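Long-range contacts in viral structural protein 4 (PDB 6TZ0), which binds GTP and probably acts as a partner of the viral RNA-dependent RNA polymerase during transcription of the double-stranded RNA genome: residues B[71-76]-B[135-140]; B[156-161]-B[174-179]; B[383-388]-B[408-413]; B[390-395]-B[412-417]. All blocks are in the same frame, centred on the assembly; numbering follows the deposited sequence.

Contact 1: B[71-76]-B[135-140]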
loop_
_atom_site.group_PDB
_atom_site.type_symbol
_atom_site.label_atom_id
_atom_site.label_comp_id
_atom_site.label_asym_id
_atom_site.label_seq_id
_atom_site.Cartn_x
_atom_site.Cartn_y
_atom_site.Cartn_z
ATOM N N ARG B 71 6.477 33.709 6.748
ATOM C CA ARG B 71 6.322 34.254 8.093
ATOM C C ARG B 71 6.922 35.652 8.190
ATOM O O ARG B 71 6.345 36.538 8.831
ATOM C CB ARG B 71 6.949 33.319 9.127
ATOM C CG ARG B 71 6.743 33.786 10.557
ATOM C CD ARG B 71 7.175 32.784 11.608
ATOM N NE ARG B 71 8.588 32.439 11.523
ATOM C CZ ARG B 71 9.044 31.195 11.424
ATOM N NH1 ARG B 71 10.346 30.964 11.346
ATOM N NH2 ARG B 71 8.198 30.176 11.450
ATOM N N MET B 72 8.052 35.877 7.517
ATOM C CA MET B 72 8.683 37.193 7.503
ATOM C C MET B 72 7.820 38.216 6.776
ATOM O O MET B 72 7.616 39.330 7.273
ATOM C CB MET B 72 10.054 37.097 6.846
ATOM C CG MET B 72 10.877 38.354 6.925
ATOM S SD MET B 72 11.489 38.659 8.580
ATOM C CE MET B 72 12.743 37.388 8.671
ATOM N N TYR B 73 7.306 37.850 5.593
ATOM C CA TYR B 73 6.389 38.715 4.851
ATOM C C TYR B 73 5.120 39.000 5.644
ATOM O O TYR B 73 4.620 40.133 5.641
ATOM C CB TYR B 73 6.019 38.081 3.508
ATOM C CG TYR B 73 7.034 38.184 2.391
ATOM C CD1 TYR B 73 7.162 39.352 1.651
ATOM C CD2 TYR B 73 7.815 37.096 2.031
ATOM C CE1 TYR B 73 8.067 39.443 0.620
ATOM C CE2 TYR B 73 8.723 37.181 1.001
ATOM C CZ TYR B 73 8.842 38.355 0.299
ATOM O OH TYR B 73 9.747 38.435 -0.730
ATOM N N ALA B 74 4.594 37.983 6.332
ATOM C CA ALA B 74 3.389 38.155 7.132
ATOM C C ALA B 74 3.619 39.116 8.287
ATOM O O ALA B 74 2.769 39.967 8.564
ATOM C CB ALA B 74 2.914 36.799 7.651
ATOM N N ASP B 75 4.776 39.019 8.946
ATOM C CA ASP B 75 5.085 39.938 10.038
ATOM C C ASP B 75 5.269 41.364 9.536
ATOM O O ASP B 75 4.731 42.303 10.134
ATOM C CB ASP B 75 6.333 39.475 10.781
ATOM C CG ASP B 75 6.119 38.176 11.515
ATOM O OD1 ASP B 75 4.962 37.865 11.854
ATOM O OD2 ASP B 75 7.116 37.467 11.764
ATOM N N MET B 76 5.979 41.531 8.416
ATOM C CA MET B 76 6.237 42.861 7.871
ATOM C C MET B 76 4.962 43.548 7.409
ATOM O O MET B 76 4.813 44.762 7.576
ATOM C CB MET B 76 7.218 42.757 6.713
ATOM C CG MET B 76 8.604 42.385 7.129
ATOM S SD MET B 76 9.614 41.922 5.735
ATOM C CE MET B 76 9.667 43.493 4.940
ATOM N N TYR B 135 18.091 38.008 0.689
ATOM C CA TYR B 135 17.254 38.953 1.415
ATOM C C TYR B 135 16.952 40.213 0.616
ATOM O O TYR B 135 16.577 41.225 1.206
ATOM C CB TYR B 135 17.913 39.341 2.738
ATOM C CG TYR B 135 17.889 38.276 3.797
ATOM C CD1 TYR B 135 16.760 38.079 4.577
ATOM C CD2 TYR B 135 18.998 37.477 4.033
ATOM C CE1 TYR B 135 16.731 37.111 5.555
ATOM C CE2 TYR B 135 18.978 36.501 5.010
ATOM C CZ TYR B 135 17.840 36.324 5.768
ATOM O OH TYR B 135 17.812 35.357 6.743
ATOM N N LYS B 136 17.109 40.176 -0.705
ATOM C CA LYS B 136 16.924 41.382 -1.507
ATOM C C LYS B 136 15.455 41.783 -1.583
ATOM O O LYS B 136 15.115 42.971 -1.454
ATOM C CB LYS B 136 17.493 41.157 -2.905
ATOM C CG LYS B 136 17.382 42.351 -3.822
ATOM C CD LYS B 136 18.057 42.067 -5.145
ATOM C CE LYS B 136 17.245 41.079 -5.961
ATOM N NZ LYS B 136 17.839 40.857 -7.306
ATOM N N ALA B 137 14.575 40.799 -1.774
ATOM C CA ALA B 137 13.144 41.059 -1.856
ATOM C C ALA B 137 12.589 41.561 -0.531
ATOM O O ALA B 137 11.710 42.432 -0.506
ATOM C CB ALA B 137 12.422 39.790 -2.291
ATOM N N LEU B 138 13.104 41.034 0.580
ATOM C CA LEU B 138 12.683 41.504 1.891
ATOM C C LEU B 138 13.160 42.924 2.163
ATOM O O LEU B 138 12.448 43.686 2.819
ATOM C CB LEU B 138 13.174 40.549 2.974
ATOM C CG LEU B 138 12.526 39.165 2.979
ATOM C CD1 LEU B 138 13.190 38.261 3.989
ATOM C CD2 LEU B 138 11.043 39.260 3.258
ATOM N N THR B 139 14.332 43.312 1.649
ATOM C CA THR B 139 14.758 44.704 1.772
ATOM C C THR B 139 13.876 45.634 0.956
ATOM O O THR B 139 13.577 46.752 1.392
ATOM C CB THR B 139 16.212 44.877 1.344
ATOM O OG1 THR B 139 16.400 44.344 0.027
ATOM C CG2 THR B 139 17.153 44.227 2.324
ATOM N N GLU B 140 13.463 45.198 -0.235
ATOM C CA GLU B 140 12.580 46.020 -1.059
ATOM C C GLU B 140 11.211 46.203 -0.404
ATOM O O GLU B 140 10.684 47.326 -0.339
ATOM C CB GLU B 140 12.455 45.387 -2.441
ATOM C CG GLU B 140 11.650 46.173 -3.438
ATOM C CD GLU B 140 11.663 45.530 -4.805
ATOM O OE1 GLU B 140 12.331 44.487 -4.959
ATOM O OE2 GLU B 140 11.003 46.056 -5.724
#
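Ala137, in the first turn of helix 136-146, touches helix 70-79 through its CB, which lies 3.4 Å from OH of Tyr73. The arrangement is a near-parallel helix pair: the two segment axes pass 11.2 Å apart and their directions differ by 7°. Leu138, next in sequence, carries most of the contact. CG of Met72 touches both of its methyl groups, CD1 at 3.7 Å and CD2 at 3.8 Å. CD2 alone goes on to the Tyr73 ring, resting 3.7 Å above the plane, over its centre and 10° off the normal, which makes a CH-pi contact. The same methyl faces SD of Met76 at 3.9 Å, and both methionine side chains cross the leucine at about a right angle. Met76 bends at chi3 (66°), and its CE reaches the backbone, 3.5 Å from O of Leu138. No hydrogen bond joins the segments, so cohesion comes from apolar packing. Thr139 starts away from helix 70-79, and its side chain touches Val84 and Val86. Helix 41-60 borders the pair, with Leu56 against Tyr73 and His59 against Ala137; at the end of the segment, OE2 of Glu140 forms a salt bridge with NZ of Lys58.

Contact 2: B[156-161]-B[174-179]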
loop_
_atom_site.group_PDB
_atom_site.type_symbol
_atom_site.label_atom_id
_atom_site.label_comp_id
_atom_site.label_asym_id
_atom_site.label_seq_id
_atom_site.Cartn_x
_atom_site.Cartn_y
_atom_site.Cartn_z
ATOM N N LEU B 156 -4.971 41.321 7.224
ATOM C CA LEU B 156 -5.429 40.621 6.034
ATOM C C LEU B 156 -6.904 40.276 6.186
ATOM O O LEU B 156 -7.314 39.717 7.205
ATOM C CB LEU B 156 -4.582 39.370 5.821
ATOM C CG LEU B 156 -4.594 38.641 4.482
ATOM C CD1 LEU B 156 -3.219 38.078 4.248
ATOM C CD2 LEU B 156 -5.580 37.515 4.491
ATOM N N ILE B 157 -7.701 40.602 5.171
ATOM C CA ILE B 157 -9.155 40.578 5.275
ATOM C C ILE B 157 -9.725 39.622 4.235
ATOM O O ILE B 157 -9.455 39.767 3.038
ATOM C CB ILE B 157 -9.742 41.985 5.101
ATOM C CG1 ILE B 157 -9.209 42.916 6.183
ATOM C CG2 ILE B 157 -11.224 41.934 5.205
ATOM C CD1 ILE B 157 -9.478 44.345 5.913
ATOM N N ILE B 158 -10.527 38.659 4.692
ATOM C CA ILE B 158 -11.111 37.627 3.846
ATOM C C ILE B 158 -12.621 37.642 4.043
ATOM O O ILE B 158 -13.101 37.774 5.173
ATOM C CB ILE B 158 -10.546 36.232 4.194
ATOM C CG1 ILE B 158 -9.029 36.224 4.163
ATOM C CG2 ILE B 158 -10.972 35.201 3.188
ATOM C CD1 ILE B 158 -8.446 34.979 4.748
ATOM N N PHE B 159 -13.373 37.503 2.954
ATOM C CA PHE B 159 -14.799 37.232 3.066
ATOM C C PHE B 159 -15.016 35.742 3.291
ATOM O O PHE B 159 -14.210 34.910 2.873
ATOM C CB PHE B 159 -15.562 37.658 1.808
ATOM C CG PHE B 159 -15.666 39.144 1.606
ATOM C CD1 PHE B 159 -15.265 40.035 2.578
ATOM C CD2 PHE B 159 -16.225 39.644 0.447
ATOM C CE1 PHE B 159 -15.371 41.390 2.375
ATOM C CE2 PHE B 159 -16.342 41.000 0.249
ATOM C CZ PHE B 159 -15.916 41.871 1.216
ATOM N N ASP B 160 -16.136 35.393 3.919
ATOM C CA ASP B 160 -16.435 33.998 4.221
ATOM C C ASP B 160 -17.309 33.359 3.139
ATOM O O ASP B 160 -18.135 32.487 3.424
ATOM C CB ASP B 160 -17.091 33.889 5.598
ATOM C CG ASP B 160 -16.945 32.512 6.217
ATOM O OD1 ASP B 160 -16.306 31.642 5.595
ATOM O OD2 ASP B 160 -17.483 32.298 7.321
ATOM N N ASP B 161 -17.151 33.802 1.898
ATOM C CA ASP B 161 -17.835 33.266 0.735
ATOM C C ASP B 161 -16.895 32.317 0.004
ATOM O O ASP B 161 -15.677 32.459 0.066
ATOM C CB ASP B 161 -18.260 34.413 -0.185
ATOM C CG ASP B 161 -19.261 33.996 -1.232
ATOM O OD1 ASP B 161 -19.679 32.822 -1.248
ATOM O OD2 ASP B 161 -19.628 34.853 -2.056
ATOM N N GLN B 174 -0.552 31.828 0.812
ATOM C CA GLN B 174 0.684 31.526 1.525
ATOM C C GLN B 174 0.831 32.388 2.771
ATOM O O GLN B 174 1.410 31.944 3.766
ATOM C CB GLN B 174 1.873 31.722 0.590
ATOM C CG GLN B 174 1.852 30.783 -0.592
ATOM C CD GLN B 174 2.877 31.123 -1.640
ATOM O OE1 GLN B 174 3.693 32.018 -1.462
ATOM N NE2 GLN B 174 2.791 30.454 -2.773
ATOM N N LEU B 175 0.309 33.615 2.737
ATOM C CA LEU B 175 0.381 34.486 3.907
ATOM C C LEU B 175 -0.659 34.169 4.974
ATOM O O LEU B 175 -0.459 34.563 6.126
ATOM C CB LEU B 175 0.219 35.945 3.498
ATOM C CG LEU B 175 1.319 36.518 2.623
ATOM C CD1 LEU B 175 0.937 37.915 2.226
ATOM C CD2 LEU B 175 2.626 36.495 3.363
ATOM N N ILE B 176 -1.771 33.518 4.612
ATOM C CA ILE B 176 -2.841 33.229 5.578
ATOM C C ILE B 176 -2.352 32.323 6.704
ATOM O O ILE B 176 -2.730 32.505 7.868
ATOM C CB ILE B 176 -4.070 32.626 4.856
ATOM C CG1 ILE B 176 -4.750 33.657 3.969
ATOM C CG2 ILE B 176 -5.124 32.113 5.817
ATOM C CD1 ILE B 176 -5.759 33.051 3.025
ATOM N N ALA B 177 -1.452 31.389 6.400
ATOM C CA ALA B 177 -0.993 30.408 7.377
ATOM C C ALA B 177 -0.144 30.998 8.496
ATOM O O ALA B 177 0.080 30.315 9.499
ATOM C CB ALA B 177 -0.199 29.314 6.674
ATOM N N TYR B 178 0.336 32.231 8.357
ATOM C CA TYR B 178 1.212 32.842 9.346
ATOM C C TYR B 178 0.647 34.171 9.824
ATOM O O TYR B 178 1.392 35.083 10.179
ATOM C CB TYR B 178 2.615 33.020 8.779
ATOM C CG TYR B 178 3.266 31.708 8.440
ATOM C CD1 TYR B 178 3.883 30.946 9.420
ATOM C CD2 TYR B 178 3.239 31.215 7.145
ATOM C CE1 TYR B 178 4.471 29.740 9.115
ATOM C CE2 TYR B 178 3.821 30.012 6.832
ATOM C CZ TYR B 178 4.436 29.278 7.820
ATOM O OH TYR B 178 5.021 28.077 7.509
ATOM N N THR B 179 -0.675 34.283 9.837
ATOM C CA THR B 179 -1.386 35.518 10.114
ATOM C C THR B 179 -2.695 35.130 10.784
ATOM O O THR B 179 -3.242 34.064 10.503
ATOM C CB THR B 179 -1.633 36.300 8.807
ATOM O OG1 THR B 179 -0.382 36.581 8.173
ATOM C CG2 THR B 179 -2.338 37.614 9.034
#
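Leu156, directly before strand 157-159, reaches onto helix 170-176 and touches both Leu175 and Ile176. The setting is a beta-alpha-beta crossover: helical residues connect strand 157-159 to its parallel neighbour 182-184, and this contact packs the strand side against the connection. Leu156 has the most area buried here. Its CG lies anti to the backbone N (chi1 -164°), and the fork beyond it spreads over the helix, with CD1 at 4.1 Å from CB of Leu175 and CD2 at 4.0 Å from CG1 of Ile176. It crosses both of these side chains at about a right angle. Ile176 is the main partner on the helix. Beyond its contact with Leu156, it meets Ile158 tip to tip, the two CD1 atoms of Ile158 and Ile176 being 3.7 Å apart. Backbone bonds to His182 and Ile184 fix Ile158 in the sheet, while Tyr583 of the RNA-dependent RNA polymerase chain packs on its side chain. Arg578 of that polymerase chain makes weak hydrogen bonds to the carbonyls of Ile176 and Thr179. Thr179 places CG2 4.3 Å from CB of Leu156, and its OG1 donates a 2.9 Å hydrogen bond to O of Leu175, tilted 26° from the carbonyl plane.

Contact 3: B[383-388]-B[408-413]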
loop_
_atom_site.group_PDB
_atom_site.type_symbol
_atom_site.label_atom_id
_atom_site.label_comp_id
_atom_site.label_asym_id
_atom_site.label_seq_id
_atom_site.Cartn_x
_atom_site.Cartn_y
_atom_site.Cartn_z
ATOM N N SER B 383 -35.925 5.365 -10.637
ATOM C CA SER B 383 -35.416 4.727 -9.436
ATOM C C SER B 383 -36.219 3.489 -9.077
ATOM O O SER B 383 -35.719 2.629 -8.347
ATOM C CB SER B 383 -35.430 5.716 -8.276
ATOM O OG SER B 383 -34.659 5.228 -7.205
ATOM N N ASP B 384 -37.444 3.378 -9.584
ATOM C CA ASP B 384 -38.278 2.192 -9.411
ATOM C C ASP B 384 -38.234 1.293 -10.635
ATOM O O ASP B 384 -39.218 0.629 -10.948
ATOM C CB ASP B 384 -39.716 2.594 -9.107
ATOM C CG ASP B 384 -39.884 3.204 -7.732
ATOM O OD1 ASP B 384 -39.111 2.844 -6.822
ATOM O OD2 ASP B 384 -40.794 4.039 -7.560
ATOM N N ALA B 385 -37.109 1.242 -11.346
ATOM C CA ALA B 385 -37.051 0.467 -12.580
ATOM C C ALA B 385 -36.964 -1.027 -12.303
ATOM O O ALA B 385 -37.722 -1.819 -12.877
ATOM C CB ALA B 385 -35.870 0.926 -13.432
ATOM N N TYR B 386 -36.044 -1.424 -11.425
ATOM C CA TYR B 386 -35.901 -2.826 -11.057
ATOM C C TYR B 386 -37.119 -3.343 -10.311
ATOM O O TYR B 386 -37.488 -4.508 -10.479
ATOM C CB TYR B 386 -34.648 -3.018 -10.211
ATOM C CG TYR B 386 -34.455 -4.428 -9.720
ATOM C CD1 TYR B 386 -34.097 -5.435 -10.590
ATOM C CD2 TYR B 386 -34.627 -4.748 -8.381
ATOM C CE1 TYR B 386 -33.921 -6.725 -10.152
ATOM C CE2 TYR B 386 -34.453 -6.038 -7.931
ATOM C CZ TYR B 386 -34.096 -7.020 -8.820
ATOM O OH TYR B 386 -33.917 -8.303 -8.376
ATOM N N GLY B 387 -37.765 -2.492 -9.513
ATOM C CA GLY B 387 -38.958 -2.923 -8.805
ATOM C C GLY B 387 -40.130 -3.180 -9.731
ATOM O O GLY B 387 -40.808 -4.205 -9.615
ATOM N N ARG B 388 -40.365 -2.275 -10.681
ATOM C CA ARG B 388 -41.444 -2.475 -11.637
ATOM C C ARG B 388 -41.117 -3.553 -12.660
ATOM O O ARG B 388 -42.032 -4.099 -13.279
ATOM C CB ARG B 388 -41.777 -1.164 -12.345
ATOM C CG ARG B 388 -42.330 -0.085 -11.430
ATOM C CD ARG B 388 -42.784 1.111 -12.232
ATOM N NE ARG B 388 -43.275 2.223 -11.429
ATOM C CZ ARG B 388 -42.606 3.349 -11.233
ATOM N NH1 ARG B 388 -41.434 3.535 -11.818
ATOM N NH2 ARG B 388 -43.131 4.309 -10.492
ATOM N N SER B 408 -40.526 0.753 -20.995
ATOM C CA SER B 408 -41.982 0.732 -21.008
ATOM C C SER B 408 -42.551 0.350 -19.652
ATOM O O SER B 408 -43.696 0.695 -19.344
ATOM C CB SER B 408 -42.478 -0.245 -22.067
ATOM O OG SER B 408 -42.128 -1.570 -21.718
ATOM N N LEU B 409 -41.785 -0.377 -18.840
ATOM C CA LEU B 409 -42.253 -0.696 -17.497
ATOM C C LEU B 409 -42.009 0.414 -16.482
ATOM O O LEU B 409 -42.402 0.254 -15.327
ATOM C CB LEU B 409 -41.602 -1.982 -16.991
ATOM C CG LEU B 409 -42.042 -3.279 -17.658
ATOM C CD1 LEU B 409 -41.239 -4.446 -17.129
ATOM C CD2 LEU B 409 -43.516 -3.496 -17.431
ATOM N N ASP B 410 -41.389 1.528 -16.868
ATOM C CA ASP B 410 -41.107 2.619 -15.941
ATOM C C ASP B 410 -42.247 3.600 -15.787
ATOM O O ASP B 410 -41.997 4.739 -15.380
ATOM C CB ASP B 410 -39.861 3.392 -16.372
ATOM C CG ASP B 410 -38.594 2.680 -16.026
ATOM O OD1 ASP B 410 -38.620 1.918 -15.046
ATOM O OD2 ASP B 410 -37.574 2.901 -16.709
ATOM N N THR B 411 -43.477 3.226 -16.095
ATOM C CA THR B 411 -44.557 4.186 -15.988
ATOM C C THR B 411 -45.069 4.248 -14.552
ATOM O O THR B 411 -44.737 3.421 -13.705
ATOM C CB THR B 411 -45.680 3.836 -16.960
ATOM O OG1 THR B 411 -46.242 2.567 -16.612
ATOM C CG2 THR B 411 -45.133 3.765 -18.373
ATOM N N ASP B 412 -45.890 5.263 -14.290
ATOM C CA ASP B 412 -46.398 5.507 -12.947
ATOM C C ASP B 412 -47.453 4.484 -12.544
ATOM O O ASP B 412 -47.615 4.200 -11.354
ATOM C CB ASP B 412 -46.975 6.923 -12.880
ATOM C CG ASP B 412 -47.112 7.449 -11.464
ATOM O OD1 ASP B 412 -46.711 6.759 -10.506
ATOM O OD2 ASP B 412 -47.632 8.574 -11.311
ATOM N N ASP B 413 -48.165 3.912 -13.511
ATOM C CA ASP B 413 -49.256 2.995 -13.202
ATOM C C ASP B 413 -48.813 1.545 -13.060
ATOM O O ASP B 413 -49.662 0.652 -13.113
ATOM C CB ASP B 413 -50.358 3.120 -14.260
ATOM C CG ASP B 413 -49.852 2.912 -15.672
ATOM O OD1 ASP B 413 -48.630 2.761 -15.868
ATOM O OD2 ASP B 413 -50.689 2.908 -16.598
#
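Arg388 stretches from helix 385-393 across the loop 408-413, and its extended chain carries NE out to the loop carbonyls. The guanidinium there has one group over each face. O of Thr411 stands 3.0 Å above one face, offset toward the rim. CB of Asp384, the N-cap residue four positions earlier, lies over the opposite face. Although NE of Arg388 is 3.0 Å from O of Thr411, the angle is too poor for a hydrogen bond; NE instead donates to O of Asn414, just beyond the loop segment. Nearer the backbone, CD of Arg388 lies 3.2 Å from O of Leu409. The carboxylates gather around the charge without gripping it. OD2 of Asp384 forms a long salt bridge to NH2 of Arg388 (3.8 Å) from well outside the guanidinium plane. Asp412 and Asp410 stay beyond salt-bridge range, OD1 of Asp412 4.3 Å from NH2 and OD1 of Asp410 4.6 Å from NH1 of Arg388, and would probably add only a diffuse favourable field. Asp410 is turned to the start of the helix, its OD1 3.3 Å from CB of Ala385. Asp384 also touches Lys355, a residue seen to bind GTP in this protein. The arrangement thus borders a nucleotide site consistent with a Walker A P-loop, the strand-loop-helix motif of P-loop NTPases.

Contact 4: B[390-395]-B[412-417]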
loop_
_atom_site.group_PDB
_atom_site.type_symbol
_atom_site.label_atom_id
_atom_site.label_comp_id
_atom_site.label_asym_id
_atom_site.label_seq_id
_atom_site.Cartn_x
_atom_site.Cartn_y
_atom_site.Cartn_z
ATOM N N LEU B 390 -39.295 -6.419 -11.678
ATOM C CA LEU B 390 -39.403 -7.641 -10.899
ATOM C C LEU B 390 -40.832 -7.916 -10.459
ATOM O O LEU B 390 -41.167 -9.068 -10.177
ATOM C CB LEU B 390 -38.464 -7.547 -9.695
ATOM C CG LEU B 390 -38.230 -8.734 -8.767
ATOM C CD1 LEU B 390 -37.629 -9.879 -9.535
ATOM C CD2 LEU B 390 -37.308 -8.315 -7.655
ATOM N N ALA B 391 -41.693 -6.898 -10.423
ATOM C CA ALA B 391 -43.098 -7.156 -10.140
ATOM C C ALA B 391 -43.801 -7.871 -11.285
ATOM O O ALA B 391 -44.863 -8.464 -11.070
ATOM C CB ALA B 391 -43.820 -5.853 -9.824
ATOM N N LYS B 392 -43.241 -7.828 -12.491
ATOM C CA LYS B 392 -43.751 -8.579 -13.628
ATOM C C LYS B 392 -42.995 -9.874 -13.877
ATOM O O LYS B 392 -43.615 -10.901 -14.158
ATOM C CB LYS B 392 -43.691 -7.725 -14.896
ATOM C CG LYS B 392 -44.550 -6.488 -14.864
ATOM C CD LYS B 392 -46.015 -6.854 -14.889
ATOM C CE LYS B 392 -46.895 -5.623 -14.839
ATOM N NZ LYS B 392 -46.788 -4.817 -16.081
ATOM N N ASN B 393 -41.668 -9.858 -13.760
ATOM C CA ASN B 393 -40.829 -10.917 -14.307
ATOM C C ASN B 393 -40.180 -11.802 -13.248
ATOM O O ASN B 393 -39.173 -12.449 -13.530
ATOM C CB ASN B 393 -39.745 -10.317 -15.198
ATOM C CG ASN B 393 -40.287 -9.800 -16.502
ATOM O OD1 ASN B 393 -41.100 -10.455 -17.149
ATOM N ND2 ASN B 393 -39.856 -8.614 -16.892
ATOM N N LYS B 394 -40.740 -11.873 -12.042
ATOM C CA LYS B 394 -40.109 -12.690 -11.007
ATOM C C LYS B 394 -40.417 -14.172 -11.145
ATOM O O LYS B 394 -39.865 -14.972 -10.386
ATOM C CB LYS B 394 -40.522 -12.226 -9.612
ATOM C CG LYS B 394 -41.989 -12.407 -9.289
ATOM C CD LYS B 394 -42.289 -11.930 -7.881
ATOM C CE LYS B 394 -43.750 -12.123 -7.522
ATOM N NZ LYS B 394 -44.634 -11.239 -8.318
ATOM N N ASP B 395 -41.275 -14.557 -12.086
ATOM C CA ASP B 395 -41.590 -15.955 -12.316
ATOM C C ASP B 395 -41.082 -16.489 -13.643
ATOM O O ASP B 395 -40.941 -17.708 -13.781
ATOM C CB ASP B 395 -43.105 -16.178 -12.239
ATOM C CG ASP B 395 -43.647 -15.949 -10.850
ATOM O OD1 ASP B 395 -42.886 -16.152 -9.882
ATOM O OD2 ASP B 395 -44.828 -15.564 -10.723
ATOM N N ASP B 412 -45.890 5.263 -14.290
ATOM C CA ASP B 412 -46.398 5.507 -12.947
ATOM C C ASP B 412 -47.453 4.484 -12.544
ATOM O O ASP B 412 -47.615 4.200 -11.354
ATOM C CB ASP B 412 -46.975 6.923 -12.880
ATOM C CG ASP B 412 -47.112 7.449 -11.464
ATOM O OD1 ASP B 412 -46.711 6.759 -10.506
ATOM O OD2 ASP B 412 -47.632 8.574 -11.311
ATOM N N ASP B 413 -48.165 3.912 -13.511
ATOM C CA ASP B 413 -49.256 2.995 -13.202
ATOM C C ASP B 413 -48.813 1.545 -13.060
ATOM O O ASP B 413 -49.662 0.652 -13.113
ATOM C CB ASP B 413 -50.358 3.120 -14.260
ATOM C CG ASP B 413 -49.852 2.912 -15.672
ATOM O OD1 ASP B 413 -48.630 2.761 -15.868
ATOM O OD2 ASP B 413 -50.689 2.908 -16.598
ATOM N N ASN B 414 -47.522 1.285 -12.893
ATOM C CA ASN B 414 -47.039 -0.050 -12.580
ATOM C C ASN B 414 -46.608 -0.096 -11.121
ATOM O O ASN B 414 -45.881 0.785 -10.656
ATOM C CB ASN B 414 -45.869 -0.433 -13.486
ATOM C CG ASN B 414 -46.283 -0.630 -14.923
ATOM O OD1 ASN B 414 -47.328 -1.209 -15.205
ATOM N ND2 ASN B 414 -45.459 -0.154 -15.844
ATOM N N GLU B 415 -47.049 -1.123 -10.406
ATOM C CA GLU B 415 -46.705 -1.259 -9.002
ATOM C C GLU B 415 -45.341 -1.928 -8.870
ATOM O O GLU B 415 -44.955 -2.759 -9.691
ATOM C CB GLU B 415 -47.787 -2.062 -8.278
ATOM C CG GLU B 415 -47.687 -2.098 -6.762
ATOM C CD GLU B 415 -48.865 -2.813 -6.129
ATOM O OE1 GLU B 415 -49.734 -3.300 -6.880
ATOM O OE2 GLU B 415 -48.930 -2.879 -4.884
ATOM N N SER B 416 -44.601 -1.537 -7.842
ATOM C CA SER B 416 -43.261 -2.044 -7.606
ATOM C C SER B 416 -43.293 -3.246 -6.672
ATOM O O SER B 416 -44.246 -3.457 -5.923
ATOM C CB SER B 416 -42.372 -0.948 -7.020
ATOM O OG SER B 416 -41.082 -1.442 -6.731
ATOM N N TYR B 417 -42.225 -4.043 -6.734
ATOM C CA TYR B 417 -42.122 -5.249 -5.917
ATOM C C TYR B 417 -41.904 -4.910 -4.448
ATOM O O TYR B 417 -42.529 -5.512 -3.561
ATOM C CB TYR B 417 -40.986 -6.119 -6.448
ATOM C CG TYR B 417 -40.745 -7.394 -5.684
ATOM C CD1 TYR B 417 -41.599 -8.476 -5.821
ATOM C CD2 TYR B 417 -39.653 -7.521 -4.834
ATOM C CE1 TYR B 417 -41.380 -9.642 -5.127
ATOM C CE2 TYR B 417 -39.427 -8.685 -4.134
ATOM C CZ TYR B 417 -40.293 -9.741 -4.287
ATOM O OH TYR B 417 -40.068 -10.905 -3.592
#
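Leu390 and Tyr417 make the main aromatic contact between helix 385-393 and the segment 412-417. CD2 of Leu390 lies over one face of the tyrosine ring in a CH-pi contact, 27° off the normal, and is 3.8 Å from CD2 of Tyr417. CG of Tyr417, anti to the backbone N (chi1 179°), is carried toward the helix, 4.1 Å from CD2 of Leu390. Lys394 joins through its aliphatic part: CD of Lys394 comes obliquely to within 3.7 Å of CE1 of Tyr417, the two side chains crossing at about a right angle. Ala391 packs against the loop backbone, at which it points its methyl. CB of Ala391 sits 3.3 Å from O of Glu415 and 4.4 Å from CB of Tyr417. Polar contact across the segments is slight. NZ of Lys392 stays 3.8 Å from OD1 of Asn414, beyond hydrogen-bonding range, while ND2 of that asparagine donates to O of Leu409. A backbone hydrogen bond between Gly387 and Tyr417 also ties the two chain parts together. Ser416 occupies the N-cap position of helix 417-427, and the contact sets the start of that helix against helix 385-393. Glu415 brings the loop close to Arg522, part of the observed GTP-binding site.

The four contacts form two pairs on opposite sides of the chain's centre. Contacts 1 and 2, with centres 18 Å apart, meet directly: CB of Ala74 touches OG1 of Thr179 at 3.3 Å, and CB of Tyr73 packs on CD2 of Leu175 at 3.7 Å. Both lie away from the GTP site, and the polymerase chain reaches residues of each. Contacts 3 and 4 have centres 7 Å apart, share Asp412 and Asp413, and dock the same loop on helix 385-393. They lie beside the nucleotide site: the side chain of Asp412 is about 6 Å from that of Arg520, and the side chain of Glu415 about 5 Å from that of Arg522. Some 52 Å separates the centres of contacts 2 and 3.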